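Local coordinates for protein aeromonas extracellular serine protease (Aeromonas sobria, PDB 3WQB) that cleaves host plasma proteins after pairs of basic residues, one of them lysine, as a calcium-dependent secreted serine protease of the furin-like subtilases, at residues G17-R23 / G54-W60; I135-A139 / G344-L348; W158-L162 / F174-Y178; S268-S272 / M332-A336. The protein carries 1 engineered substitution. Residues are numbered along the deposited sequence.

Interactions 2 to 4 lie within the subtilase family region; interaction 1 joins the N-terminal loop 17-23 to it, at the loop ahead of helix 60-64. Interaction 1 closes first along the chain and touches interaction 2, where Leu57 and Leu59 pack on Ile135, with centres about 17 Å apart. Interactions 2 and 4 both use helix 335-352, the latter at its N-terminal end, and their centres lie about 21 Å apart. Interactions 3 and 4, about 19 Å between centres, are nested in turn within the loop closed by interaction 2, and meet where Ser177 adjoins Ala336, the engineered position of the predicted nucleophile. The series thus runs from the N-terminal loop through the core helix to the catalytic centre.

Interaction 1: residues G17-R23 / G54-W60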
loop_
_atom_site.group_PDB
_atom_site.type_symbol
_atom_site.label_atom_id
_atom_site.label_comp_id
_atom_site.label_asym_id
_atom_site.label_seq_id
_atom_site.Cartn_x
_atom_site.Cartn_y
_atom_site.Cartn_z
ATOM N N GLY A 17 22.590 12.905 -13.674
ATOM C CA GLY A 17 22.745 11.840 -12.692
ATOM C C GLY A 17 22.869 12.255 -11.242
ATOM O O GLY A 17 22.888 13.446 -10.904
ATOM N N ARG A 18 22.998 11.241 -10.394
ATOM C CA ARG A 18 23.015 11.393 -8.941
ATOM C C ARG A 18 24.323 11.939 -8.379
ATOM O O ARG A 18 24.396 12.240 -7.180
ATOM C CB ARG A 18 22.714 10.046 -8.276
ATOM C CG ARG A 18 21.345 9.509 -8.611
ATOM C CD ARG A 18 21.122 8.111 -8.019
ATOM N NE ARG A 18 19.785 7.622 -8.384
ATOM C CZ ARG A 18 18.655 7.993 -7.779
ATOM N NH1 ARG A 18 18.684 8.835 -6.747
ATOM N NH2 ARG A 18 17.491 7.511 -8.198
ATOM N N SER A 19 25.345 12.048 -9.227
ATOM C CA SER A 19 26.636 12.600 -8.814
ATOM C C SER A 19 27.093 13.761 -9.698
ATOM O O SER A 19 28.278 14.104 -9.711
ATOM C CB SER A 19 27.705 11.499 -8.788
ATOM O OG SER A 19 27.929 10.983 -10.085
ATOM N N SER A 20 26.149 14.369 -10.414
ATOM C CA SER A 20 26.453 15.427 -11.376
ATOM C C SER A 20 27.090 16.650 -10.727
ATOM O O SER A 20 26.740 17.027 -9.609
ATOM C CB SER A 20 25.177 15.853 -12.095
ATOM O OG SER A 20 25.431 16.922 -12.990
ATOM N N THR A 21 28.011 17.283 -11.441
ATOM C CA THR A 21 28.559 18.569 -11.006
ATOM C C THR A 21 27.493 19.673 -10.937
ATOM O O THR A 21 27.687 20.699 -10.270
ATOM C CB THR A 21 29.695 19.048 -11.935
ATOM O OG1 THR A 21 29.182 19.258 -13.257
ATOM C CG2 THR A 21 30.844 18.035 -11.961
ATOM N N GLU A 22 26.374 19.461 -11.630
ATOM C CA GLU A 22 25.287 20.438 -11.692
ATOM C C GLU A 22 24.183 20.173 -10.662
ATOM O O GLU A 22 23.143 20.830 -10.672
ATOM C CB GLU A 22 24.687 20.492 -13.108
ATOM C CG GLU A 22 25.658 21.021 -14.171
ATOM C CD GLU A 22 26.007 22.495 -14.002
ATOM O OE1 GLU A 22 25.314 23.213 -13.251
ATOM O OE2 GLU A 22 26.986 22.938 -14.639
ATOM N N ARG A 23 24.424 19.212 -9.779
ATOM C CA ARG A 23 23.418 18.769 -8.825
ATOM C C ARG A 23 23.272 19.735 -7.643
ATOM O O ARG A 23 24.106 19.769 -6.739
ATOM C CB ARG A 23 23.773 17.345 -8.386
ATOM C CG ARG A 23 22.867 16.684 -7.396
ATOM C CD ARG A 23 23.135 15.207 -7.446
ATOM N NE ARG A 23 22.584 14.487 -6.302
ATOM C CZ ARG A 23 23.215 14.316 -5.142
ATOM N NH1 ARG A 23 24.425 14.828 -4.932
ATOM N NH2 ARG A 23 22.629 13.627 -4.172
ATOM N N GLY A 54 23.579 10.575 -2.844
ATOM C CA GLY A 54 22.974 10.125 -4.102
ATOM C C GLY A 54 21.677 9.352 -3.939
ATOM O O GLY A 54 20.922 9.184 -4.896
ATOM N N ASN A 55 21.425 8.882 -2.723
ATOM C CA ASN A 55 20.241 8.085 -2.421
ATOM C C ASN A 55 19.051 8.980 -2.081
ATOM O O ASN A 55 18.780 9.295 -0.926
ATOM C CB ASN A 55 20.577 7.082 -1.320
ATOM C CG ASN A 55 21.592 6.066 -1.781
ATOM O OD1 ASN A 55 22.732 6.032 -1.301
ATOM N ND2 ASN A 55 21.193 5.239 -2.733
ATOM N N ASP A 56 18.369 9.399 -3.139
ATOM C CA ASP A 56 17.312 10.399 -3.082
ATOM C C ASP A 56 16.419 10.206 -4.307
ATOM O O ASP A 56 16.569 9.219 -5.032
ATOM C CB ASP A 56 17.930 11.808 -3.033
ATOM C CG ASP A 56 18.960 12.039 -4.132
ATOM O OD1 ASP A 56 18.690 11.657 -5.290
ATOM O OD2 ASP A 56 20.033 12.611 -3.839
ATOM N N LEU A 57 15.519 11.152 -4.564
ATOM C CA LEU A 57 14.595 11.024 -5.690
ATOM C C LEU A 57 15.168 11.503 -7.026
ATOM O O LEU A 57 14.469 11.485 -8.049
ATOM C CB LEU A 57 13.280 11.736 -5.386
ATOM C CG LEU A 57 12.549 11.196 -4.160
ATOM C CD1 LEU A 57 11.438 12.153 -3.753
ATOM C CD2 LEU A 57 11.995 9.787 -4.400
ATOM N N ASN A 58 16.432 11.939 -7.010
ATOM C CA ASN A 58 17.126 12.510 -8.176
ATOM C C ASN A 58 16.225 13.436 -8.968
ATOM O O ASN A 58 15.930 13.204 -10.144
ATOM C CB ASN A 58 17.784 11.446 -9.077
ATOM C CG ASN A 58 18.908 12.034 -9.927
ATOM O OD1 ASN A 58 19.686 12.864 -9.458
ATOM N ND2 ASN A 58 18.982 11.618 -11.177
ATOM N N LEU A 59 15.771 14.492 -8.295
ATOM C CA LEU A 59 14.797 15.420 -8.867
ATOM C C LEU A 59 15.382 16.814 -9.071
ATOM O O LEU A 59 14.663 17.738 -9.462
ATOM C CB LEU A 59 13.538 15.503 -7.993
ATOM C CG LEU A 59 13.702 15.800 -6.499
ATOM C CD1 LEU A 59 14.293 17.173 -6.226
ATOM C CD2 LEU A 59 12.353 15.654 -5.814
ATOM N N TRP A 60 16.686 16.964 -8.842
ATOM C CA TRP A 60 17.304 18.293 -8.901
ATOM C C TRP A 60 17.134 19.000 -10.258
ATOM O O TRP A 60 16.990 20.217 -10.307
ATOM C CB TRP A 60 18.771 18.219 -8.486
ATOM C CG TRP A 60 19.639 17.391 -9.382
ATOM C CD1 TRP A 60 19.987 16.082 -9.212
ATOM C CD2 TRP A 60 20.286 17.828 -10.586
ATOM N NE1 TRP A 60 20.808 15.672 -10.239
ATOM C CE2 TRP A 60 21.004 16.725 -11.096
ATOM C CE3 TRP A 60 20.317 19.044 -11.289
ATOM C CZ2 TRP A 60 21.758 16.802 -12.270
ATOM C CZ3 TRP A 60 21.063 19.117 -12.465
ATOM C CH2 TRP A 60 21.767 18.002 -12.943
HETATM O O HOH W 1 20.118 13.395 -6.834
#
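A salt-bridge network and a buried tryptophan join these two loops. Arg18 NH1 lies 3.2 Å from Asp56 OD1 and Arg23 NH2 2.8 Å from Asp56 OD2, which also accepts from the backbone of Asn40. The long Arg18 side chain suits its place because NH1 additionally donates to Gly54 O (2.9 Å) and Asp56 O (2.7 Å). A water accepts from Arg23 NE and donates to Asp56 OD1 and Asn58 OD1, each at 2.7 Å; Asn58 ND2 bonds to Asp418.

Trp60 NE1 donates to Gly17 O (3.1 Å), while Arg23 CG sits over the indole's five-membered ring, 3.7 Å from its centroid, in a CH-pi contact. Gly54, at phi 102°, would jam a side chain against the preceding carbonyl.

Type I beta turns span 17-20 and 20-23, with an ST turn at Ser20, whose OG also bonds to Asp15 O, and an Asx turn at Asp56. The contact fastens loop 17-23 to the loop running into helix 60-64 of the subtilisin-like domain, away from the annotated sites.

Interaction 2: residues I135-A139 / G344-L348; sequences IAPRA and GAMAL
Segment 135-139 is irregular: Ile135 has helical angles (phi/psi -59/-42), Ala136 is extended (-128/74), and a type I beta turn runs from Ala136 to Ala139, closed by Ala139 N to Ala136 O at 3.0 Å. Pro137 occupies the second position of this turn, where its ring-restricted phi of -74° fits well. Segment 344-348 is regular alpha helix, with Leu348 N donating to Gly344 O at 2.9 Å. The backbones come closest at Ala136 and Gly344, whose CA atoms are 5.2 Å apart.

Ile135 points its CA-to-CB bond toward the helix in the mt rotamer (chi1 -71°, chi2 163°) and sets CG2 3.4 Å from Gly344 C. A CB on Gly344 would fall only 2.6 Å from Ile135 CG2, so glycine is needed for this approach. Leu348, also mt, brings CD1 to 3.9 Å from Ile135 CG2 and CD2 to 4.0 Å from Ala136 CB; CD2 is also 3.4 Å from Ile135 O, a carbonyl that accepts a hydrogen bond from His63. Small methyls complete the packing: Ala347 CB lies 3.8 Å from Ala136 CB and 4.4 Å from Ala139 CB. Buried, and held by van der Waals packing without a hydrogen bond between the segments, the contact joins the loop leading into edge strand 140-144 to the central helix 335-352 of the subtilisin alpha/beta fold.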
loop_
_atom_site.group_PDB
_atom_site.type_symbol
_atom_site.label_atom_id
_atom_site.label_comp_id
_atom_site.label_asym_id
_atom_site.label_seq_id
_atom_site.Cartn_x
_atom_site.Cartn_y
_atom_site.Cartn_z
ATOM N N ILE A 135 8.468 18.236 -2.707
ATOM C CA ILE A 135 8.928 17.594 -3.932
ATOM C C ILE A 135 8.294 18.281 -5.147
ATOM O O ILE A 135 8.964 18.526 -6.156
ATOM C CB ILE A 135 8.542 16.116 -3.909
ATOM C CG1 ILE A 135 9.388 15.368 -2.891
ATOM C CG2 ILE A 135 8.691 15.461 -5.281
ATOM C CD1 ILE A 135 8.793 14.014 -2.522
ATOM N N ALA A 136 7.001 18.589 -5.022
ATOM C CA ALA A 136 6.198 19.203 -6.071
ATOM C C ALA A 136 5.531 20.430 -5.435
ATOM O O ALA A 136 4.319 20.429 -5.161
ATOM C CB ALA A 136 5.164 18.212 -6.589
ATOM N N PRO A 137 6.323 21.497 -5.201
ATOM C CA PRO A 137 5.860 22.610 -4.374
ATOM C C PRO A 137 4.828 23.516 -5.038
ATOM O O PRO A 137 4.361 24.477 -4.416
ATOM C CB PRO A 137 7.148 23.374 -4.060
ATOM C CG PRO A 137 8.023 23.108 -5.223
ATOM C CD PRO A 137 7.708 21.697 -5.668
ATOM N N ARG A 138 4.455 23.211 -6.272
ATOM C CA ARG A 138 3.360 23.938 -6.913
ATOM C C ARG A 138 2.098 23.088 -7.085
ATOM O O ARG A 138 1.094 23.554 -7.643
ATOM C CB ARG A 138 3.814 24.568 -8.237
ATOM C CG ARG A 138 4.903 25.633 -8.076
ATOM C CD ARG A 138 5.195 26.350 -9.390
ATOM N NE ARG A 138 4.021 27.073 -9.863
ATOM C CZ ARG A 138 3.802 27.443 -11.124
ATOM N NH1 ARG A 138 4.674 27.164 -12.084
ATOM N NH2 ARG A 138 2.687 28.087 -11.423
ATOM N N ALA A 139 2.140 21.846 -6.602
ATOM C CA ALA A 139 0.948 21.000 -6.611
ATOM C C ALA A 139 -0.080 21.532 -5.605
ATOM O O ALA A 139 0.277 22.253 -4.662
ATOM C CB ALA A 139 1.318 19.552 -6.316
ATOM N N GLY A 344 4.602 12.975 -5.077
ATOM C CA GLY A 344 5.329 14.156 -5.518
ATOM C C GLY A 344 6.042 13.934 -6.842
ATOM O O GLY A 344 5.952 14.770 -7.743
ATOM N N ALA A 345 6.713 12.791 -6.986
ATOM C CA ALA A 345 7.403 12.447 -8.235
ATOM C C ALA A 345 6.410 12.394 -9.400
ATOM O O ALA A 345 6.665 12.929 -10.485
ATOM C CB ALA A 345 8.132 11.117 -8.096
ATOM N N MET A 346 5.279 11.736 -9.160
ATOM C CA MET A 346 4.201 11.664 -10.125
ATOM C C MET A 346 3.712 13.062 -10.511
ATOM O O MET A 346 3.513 13.353 -11.692
ATOM C CB MET A 346 3.055 10.839 -9.546
ATOM C CG MET A 346 1.990 10.452 -10.548
ATOM S SD MET A 346 2.577 9.296 -11.811
ATOM C CE MET A 346 2.711 7.736 -10.945
ATOM N N ALA A 347 3.523 13.933 -9.515
ATOM C CA ALA A 347 3.058 15.290 -9.786
ATOM C C ALA A 347 4.072 16.057 -10.638
ATOM O O ALA A 347 3.693 16.824 -11.529
ATOM C CB ALA A 347 2.775 16.031 -8.499
ATOM N N LEU A 348 5.356 15.838 -10.401
ATOM C CA LEU A 348 6.387 16.469 -11.225
ATOM C C LEU A 348 6.241 16.032 -12.685
ATOM O O LEU A 348 6.193 16.859 -13.603
ATOM C CB LEU A 348 7.796 16.149 -10.705
ATOM C CG LEU A 348 8.152 16.766 -9.349
ATOM C CD1 LEU A 348 9.570 16.407 -8.940
ATOM C CD2 LEU A 348 7.983 18.278 -9.381
#

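Interaction 3: residues W158-L162 / F174-Y178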
loop_
_atom_site.group_PDB
_atom_site.type_symbol
_atom_site.label_atom_id
_atom_site.label_comp_id
_atom_site.label_asym_id
_atom_site.label_seq_id
_atom_site.Cartn_x
_atom_site.Cartn_y
_atom_site.Cartn_z
ATOM N N TRP A 158 -14.872 6.825 2.305
ATOM C CA TRP A 158 -13.852 6.352 1.354
ATOM C C TRP A 158 -14.191 6.818 -0.068
ATOM O O TRP A 158 -13.343 7.358 -0.763
ATOM C CB TRP A 158 -13.687 4.827 1.382
ATOM C CG TRP A 158 -13.060 4.279 2.632
ATOM C CD1 TRP A 158 -13.642 3.433 3.534
ATOM C CD2 TRP A 158 -11.728 4.518 3.110
ATOM N NE1 TRP A 158 -12.754 3.121 4.542
ATOM C CE2 TRP A 158 -11.579 3.785 4.314
ATOM C CE3 TRP A 158 -10.645 5.281 2.644
ATOM C CZ2 TRP A 158 -10.396 3.797 5.058
ATOM C CZ3 TRP A 158 -9.471 5.300 3.394
ATOM C CH2 TRP A 158 -9.352 4.555 4.583
ATOM N N LEU A 159 -15.435 6.609 -0.487
ATOM C CA LEU A 159 -15.903 7.082 -1.784
ATOM C C LEU A 159 -15.682 8.588 -1.945
ATOM O O LEU A 159 -15.162 9.042 -2.971
ATOM C CB LEU A 159 -17.389 6.750 -1.944
ATOM C CG LEU A 159 -17.725 5.270 -2.129
ATOM C CD1 LEU A 159 -19.222 5.091 -2.070
ATOM C CD2 LEU A 159 -17.163 4.735 -3.449
ATOM N N TYR A 160 -16.058 9.358 -0.920
ATOM C CA TYR A 160 -15.958 10.803 -0.974
ATOM C C TYR A 160 -14.521 11.267 -1.233
ATOM O O TYR A 160 -14.280 12.210 -2.001
ATOM C CB TYR A 160 -16.517 11.451 0.306
ATOM C CG TYR A 160 -16.804 12.924 0.119
ATOM C CD1 TYR A 160 -15.794 13.886 0.265
ATOM C CD2 TYR A 160 -18.078 13.358 -0.244
ATOM C CE1 TYR A 160 -16.049 15.234 0.056
ATOM C CE2 TYR A 160 -18.337 14.692 -0.443
ATOM C CZ TYR A 160 -17.325 15.631 -0.300
ATOM O OH TYR A 160 -17.582 16.958 -0.512
ATOM N N ALA A 161 -13.573 10.597 -0.583
ATOM C CA ALA A 161 -12.167 10.993 -0.597
ATOM C C ALA A 161 -11.402 10.488 -1.812
ATOM O O ALA A 161 -10.402 11.092 -2.204
ATOM C CB ALA A 161 -11.489 10.494 0.656
ATOM N N LEU A 162 -11.849 9.369 -2.381
ATOM C CA LEU A 162 -11.043 8.639 -3.348
ATOM C C LEU A 162 -11.537 8.800 -4.792
ATOM O O LEU A 162 -11.215 7.995 -5.668
ATOM C CB LEU A 162 -10.921 7.169 -2.933
ATOM C CG LEU A 162 -9.981 6.921 -1.741
ATOM C CD1 LEU A 162 -10.237 5.559 -1.118
ATOM C CD2 LEU A 162 -8.505 7.077 -2.158
ATOM N N PHE A 174 -3.938 10.315 -5.929
ATOM C CA PHE A 174 -4.542 9.968 -4.634
ATOM C C PHE A 174 -3.498 9.308 -3.772
ATOM O O PHE A 174 -3.059 8.194 -4.059
ATOM C CB PHE A 174 -5.755 9.052 -4.813
ATOM C CG PHE A 174 -6.917 9.734 -5.468
ATOM C CD1 PHE A 174 -7.058 9.735 -6.850
ATOM C CD2 PHE A 174 -7.867 10.400 -4.695
ATOM C CE1 PHE A 174 -8.139 10.395 -7.456
ATOM C CE2 PHE A 174 -8.938 11.060 -5.286
ATOM C CZ PHE A 174 -9.078 11.057 -6.672
ATOM N N ASN A 175 -3.076 10.030 -2.739
ATOM C CA ASN A 175 -2.055 9.541 -1.829
ATOM C C ASN A 175 -2.655 8.738 -0.685
ATOM O O ASN A 175 -3.460 9.263 0.077
ATOM C CB ASN A 175 -1.253 10.720 -1.276
ATOM C CG ASN A 175 -0.067 10.272 -0.460
ATOM O OD1 ASN A 175 1.055 10.239 -0.965
ATOM N ND2 ASN A 175 -0.306 9.906 0.800
ATOM N N GLN A 176 -2.277 7.462 -0.595
ATOM C CA GLN A 176 -2.801 6.558 0.434
ATOM C C GLN A 176 -1.669 5.989 1.288
ATOM O O GLN A 176 -1.170 4.874 1.045
ATOM C CB GLN A 176 -3.584 5.418 -0.192
ATOM C CG GLN A 176 -4.694 5.868 -1.101
ATOM C CD GLN A 176 -5.173 4.711 -1.917
ATOM O OE1 GLN A 176 -6.131 4.016 -1.544
ATOM N NE2 GLN A 176 -4.443 4.423 -2.996
ATOM N N SER A 177 -1.256 6.778 2.279
ATOM C CA SER A 177 -0.174 6.400 3.187
ATOM C C SER A 177 -0.692 5.497 4.306
ATOM O O SER A 177 -0.428 5.741 5.497
ATOM C CB SER A 177 0.471 7.655 3.769
ATOM O OG SER A 177 1.273 8.306 2.798
ATOM N N TYR A 178 -1.436 4.461 3.922
ATOM C CA TYR A 178 -2.094 3.577 4.878
ATOM C C TYR A 178 -2.215 2.160 4.336
ATOM O O TYR A 178 -1.968 1.916 3.157
ATOM C CB TYR A 178 -3.473 4.133 5.292
ATOM C CG TYR A 178 -4.439 4.356 4.149
ATOM C CD1 TYR A 178 -5.108 3.281 3.542
ATOM C CD2 TYR A 178 -4.719 5.646 3.699
ATOM C CE1 TYR A 178 -6.007 3.484 2.495
ATOM C CE2 TYR A 178 -5.617 5.863 2.659
ATOM C CZ TYR A 178 -6.256 4.779 2.063
ATOM O OH TYR A 178 -7.141 4.984 1.034
#
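A buried carbonyl without a hydrogen-bonding partner marks this contact: Ala161 O, in a wider pi-type turn at 160-162, meets the edge of the Phe174 ring, 3.4 Å from Phe174 CE2. The setting is the parallel alpha/beta fold of the subtilisin domain, with helix 155-164 packed on strand 173-179, which lies inside the central parallel sheet. Over the short segments the axes approach to 10.6 Å, and the directions of helix and strand differ by 128°.

Phe174, Gln176 and Tyr178 all direct their CA-to-CB bonds toward the helix, as alternate residues do along a strand, although an inverse gamma turn at Ser177 interrupts its regularity. Trp158 and Tyr178 form an oblique aromatic pair, planes at 49° and centroids 5.2 Å apart for the six-membered indole ring and the phenol; such broad, rigid rings fill the space between helix and sheet. Tyr178 OH is 3.3 Å from Trp158 CZ3 and 3.8 Å from Leu162 CD1. Leu162 supplies branched bulk, its CD2 lying 3.9 Å from Gln176 OE1, while the amide nitrogen of Gln176 is held by Asn255.

Tyr178 lies near Asp78 and His115 of the predicted charge relay and also pairs in an antiparallel ladder with a strand of the ORF2 chain, which extends the sheet across the interface. At the other end, where Phe174 also stacks with Tyr212, Leu162 CD2 is 4.2 Å from Phe174 CD2.

Interaction 4: residues S268-S272 / M332-A336. Engineered in segment 332-336: Ala336 (natural residue Ser).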
loop_
_atom_site.group_PDB
_atom_site.type_symbol
_atom_site.label_atom_id
_atom_site.label_comp_id
_atom_site.label_asym_id
_atom_site.label_seq_id
_atom_site.Cartn_x
_atom_site.Cartn_y
_atom_site.Cartn_z
ATOM N N SER A 268 14.427 0.407 3.898
ATOM C CA SER A 268 14.234 0.807 5.282
ATOM C C SER A 268 13.952 -0.451 6.085
ATOM O O SER A 268 13.257 -1.353 5.608
ATOM C CB SER A 268 13.071 1.781 5.396
ATOM O OG SER A 268 13.334 2.954 4.661
ATOM N N SER A 269 14.515 -0.517 7.288
ATOM C CA SER A 269 14.440 -1.696 8.139
ATOM C C SER A 269 13.047 -2.332 8.170
ATOM O O SER A 269 12.915 -3.545 8.029
ATOM C CB SER A 269 14.889 -1.321 9.560
ATOM O OG SER A 269 14.097 -0.267 10.089
ATOM N N TYR A 270 12.027 -1.487 8.326
ATOM C CA TYR A 270 10.651 -1.913 8.561
ATOM C C TYR A 270 9.845 -2.221 7.286
ATOM O O TYR A 270 8.745 -2.763 7.380
ATOM C CB TYR A 270 9.913 -0.811 9.345
ATOM C CG TYR A 270 10.101 0.537 8.694
ATOM C CD1 TYR A 270 9.425 0.856 7.520
ATOM C CD2 TYR A 270 11.018 1.464 9.201
ATOM C CE1 TYR A 270 9.626 2.072 6.880
ATOM C CE2 TYR A 270 11.220 2.691 8.580
ATOM C CZ TYR A 270 10.526 2.984 7.413
ATOM O OH TYR A 270 10.704 4.186 6.763
ATOM N N SER A 271 10.364 -1.900 6.103
ATOM C CA SER A 271 9.488 -1.906 4.912
ATOM C C SER A 271 8.969 -3.283 4.525
ATOM O O SER A 271 9.745 -4.233 4.398
ATOM C CB SER A 271 10.200 -1.329 3.690
ATOM O OG SER A 271 9.275 -1.111 2.624
ATOM N N SER A 272 7.658 -3.370 4.299
ATOM C CA SER A 272 7.101 -4.555 3.666
ATOM C C SER A 272 7.600 -4.639 2.231
ATOM O O SER A 272 8.002 -3.627 1.643
ATOM C CB SER A 272 5.576 -4.527 3.705
ATOM O OG SER A 272 5.122 -4.530 5.053
ATOM N N MET A 332 9.182 12.011 10.579
ATOM C CA MET A 332 8.249 11.360 9.666
ATOM C C MET A 332 8.979 10.286 8.871
ATOM O O MET A 332 10.106 10.486 8.448
ATOM C CB MET A 332 7.588 12.388 8.751
ATOM C CG MET A 332 6.578 11.821 7.776
ATOM S SD MET A 332 5.287 10.866 8.591
ATOM C CE MET A 332 4.351 10.339 7.166
ATOM N N ASN A 333 8.340 9.138 8.681
ATOM C CA ASN A 333 9.018 7.995 8.085
ATOM C C ASN A 333 8.008 7.017 7.486
ATOM O O ASN A 333 6.851 7.365 7.254
ATOM C CB ASN A 333 9.890 7.299 9.137
ATOM C CG ASN A 333 9.070 6.623 10.212
ATOM O OD1 ASN A 333 7.852 6.801 10.277
ATOM N ND2 ASN A 333 9.726 5.826 11.055
ATOM N N GLY A 334 8.458 5.799 7.215
ATOM C CA GLY A 334 7.567 4.723 6.831
ATOM C C GLY A 334 7.302 4.628 5.346
ATOM O O GLY A 334 7.714 5.484 4.550
ATOM N N THR A 335 6.613 3.560 4.972
ATOM C CA THR A 335 6.056 3.527 3.634
ATOM C C THR A 335 5.043 4.664 3.482
ATOM O O THR A 335 4.737 5.066 2.357
ATOM C CB THR A 335 5.504 2.145 3.243
ATOM O OG1 THR A 335 4.551 1.695 4.216
ATOM C CG2 THR A 335 6.634 1.141 3.096
ATOM N N ALA A 336 4.568 5.221 4.602
ATOM C CA ALA A 336 3.744 6.447 4.541
ATOM C C ALA A 336 4.502 7.676 4.081
ATOM O O ALA A 336 3.871 8.689 3.781
ATOM C CB ALA A 336 3.109 6.768 5.853
#
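Ser268 opens a type I beta turn through Ser271, its O accepting from Ser271 N at 3.0 Å. The turn belongs to the loop between strands 255-261 and 277-282 of the subtilisin fold, and it abuts the N-terminal end of helix 335-352, which in subtilases bears the nucleophilic serine. Here that predicted charge-relay position is the engineered Ala336, which has a methyl in place of the natural Ser hydroxymethyl group.

Tyr270 is the main partner, with 70 Å² of its surface covered by the second segment. Its CA-to-CB bond points toward the second segment, and the side chain is long enough for its hydroxyl to reach the backbone leading into the helix, while CE1 comes to 3.9 Å from Thr335 N. Tyr270 OH also approaches Asn333 CB at 4.0 Å; the amide of Asn333 is bound by Glu285. Gly334, at the N-cap position, has phi/psi 88/173, where a side chain would be jammed against the carbonyl O of the preceding residue, so glycine is required there.

Ser271 is small enough to sit beside Thr335, with OG 3.5 Å from Thr335 CG2, and that OG donates to Ser272 O at 3.0 Å. The ORF2 chain covers the helix end, hydrogen-bonding the Ala336 backbone. The one hydrogen bond across the segments runs from Gly334 N to Tyr270 OH, 2.8 Å long.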